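Local coordinates for protein alanine dehydrogenase/pyridine nucleotide transhydrogenase (Mycobacterium smegmatis str. MC2 155, PDB 3P2Y) that is probably the alpha 1 subunit of a transhydrogenase that passes hydride between NADH and NADP, coupled to proton translocation across the membrane, at residues E135-P138 / R142-T145. Residues are numbered along the deposited sequence; the frame is centred on the assembly and turned at random.
Sequences ESIP and RAQT
Ile137 meets Ala143 through its gamma methyl: CG2 stands anti to the backbone N, while CG1, with chi1 at -64°, is swung anti to the carbonyl carbon. The beta-branch therefore divides the side chain between two tasks. CG2 reaches across to the methyl of Ala143, CG2 to CB 3.6 Å, and the longer arm is turned elsewhere, the side chain as a whole also touching Met146, Leu350 and Ser372. Ala143 answers with a CB directed at the 135-138 segment. Ala143 CB also lies 3.4 Å from Pro138 O, so one small group packs against both a methyl and a peptide oxygen. Alanine suits this buried place, where the backbones come close: the CA atoms of Pro138 and Ala143 are 6.8 Å apart. Pro138 fits an extended link, since its ring restrains phi, here -72°, and its own side chain rests on Ala371.

A water lies 3.1 Å from both Pro138 O and Ala143 O, placed to donate to each, but more acceptors than protons are in reach, so the two bonds need not coexist. Both segments belong to the connection, with short 3-10 turns in it, between strand 130-133 and helix 148-167 of the N-terminal domain. Helices 336-354 and 367-372, from the end of the chain, pack against it, and Arg142 adds salt bridges to Asp366 and Glu367.

The direct contact is small, burying 95 Å² in all: one methyl-methyl touch and one methyl against a carbonyl oxygen. Such packing is weak and undirected, and the polar link between the two main chains runs through water.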
loop_
_atom_site.group_PDB
_atom_site.type_symbol
_atom_site.label_atom_id
_atom_site.label_comp_id
_atom_site.label_asym_id
_atom_site.label_seq_id
_atom_site.Cartn_x
_atom_site.Cartn_y
_atom_site.Cartn_z
ATOM N N GLU A 135 -0.344 -11.218 26.186
ATOM C CA GLU A 135 -0.137 -9.814 26.568
ATOM C C GLU A 135 0.592 -9.688 27.905
ATOM O O GLU A 135 1.163 -8.623 28.201
ATOM C CB GLU A 135 -1.482 -9.059 26.693
ATOM C CG GLU A 135 -2.379 -9.073 25.454
ATOM C CD GLU A 135 -3.459 -10.166 25.515
ATOM O OE1 GLU A 135 -3.192 -11.268 26.050
ATOM O OE2 GLU A 135 -4.561 -9.941 24.973
ATOM N N SER A 136 0.543 -10.743 28.721
ATOM C CA SER A 136 1.076 -10.729 30.090
ATOM C C SER A 136 2.458 -11.369 30.209
ATOM O O SER A 136 2.982 -11.496 31.331
ATOM C CB SER A 136 0.092 -11.382 31.075
ATOM O OG SER A 136 -1.121 -10.609 31.136
ATOM N N ILE A 137 3.059 -11.738 29.071
ATOM C CA ILE A 137 4.452 -12.192 29.042
ATOM C C ILE A 137 5.300 -11.024 29.570
ATOM O O ILE A 137 5.208 -9.911 29.068
ATOM C CB ILE A 137 4.911 -12.573 27.594
ATOM C CG1 ILE A 137 4.109 -13.776 27.056
ATOM C CG2 ILE A 137 6.436 -12.884 27.550
ATOM C CD1 ILE A 137 4.439 -15.081 27.729
ATOM N N PRO A 138 6.091 -11.269 30.621
ATOM C CA PRO A 138 6.813 -10.129 31.196
ATOM C C PRO A 138 7.934 -9.660 30.283
ATOM O O PRO A 138 8.482 -10.463 29.499
ATOM C CB PRO A 138 7.344 -10.675 32.537
ATOM C CG PRO A 138 7.317 -12.146 32.420
ATOM C CD PRO A 138 6.238 -12.499 31.417
ATOM N N ARG A 142 14.740 -13.301 29.337
ATOM C CA ARG A 142 14.403 -14.706 29.062
ATOM C C ARG A 142 13.145 -14.828 28.174
ATOM O O ARG A 142 12.895 -15.889 27.580
ATOM C CB ARG A 142 14.149 -15.497 30.353
ATOM C CG ARG A 142 15.387 -15.842 31.197
ATOM C CD ARG A 142 15.005 -16.747 32.375
ATOM N NE ARG A 142 14.281 -17.945 31.950
ATOM C CZ ARG A 142 13.036 -18.274 32.329
ATOM N NH1 ARG A 142 12.335 -17.506 33.156
ATOM N NH2 ARG A 142 12.489 -19.393 31.884
ATOM N N ALA A 143 12.344 -13.765 28.133
ATOM C CA ALA A 143 11.048 -13.805 27.410
ATOM C C ALA A 143 11.123 -13.061 26.073
ATOM O O ALA A 143 10.102 -12.871 25.389
ATOM C CB ALA A 143 9.944 -13.225 28.279
ATOM N N GLN A 144 12.330 -12.665 25.663
ATOM C CA GLN A 144 12.469 -11.909 24.397
ATOM C C GLN A 144 11.854 -12.604 23.186
ATOM O O GLN A 144 11.213 -11.957 22.345
ATOM C CB GLN A 144 13.940 -11.641 24.092
ATOM C CG GLN A 144 14.520 -10.541 24.894
ATOM C CD GLN A 144 15.859 -10.125 24.334
ATOM O OE1 GLN A 144 16.822 -10.909 24.330
ATOM N NE2 GLN A 144 15.920 -8.906 23.814
ATOM N N THR A 145 12.015 -13.919 23.112
ATOM C CA THR A 145 11.491 -14.681 21.974
ATOM C C THR A 145 9.972 -14.924 22.038
ATOM O O THR A 145 9.389 -15.448 21.076
ATOM C CB THR A 145 12.182 -16.069 21.856
ATOM O OG1 THR A 145 11.935 -16.813 23.039
ATOM C CG2 THR A 145 13.691 -15.926 21.655
HETATM O O HOH W 1 8.625 -10.340 26.421
#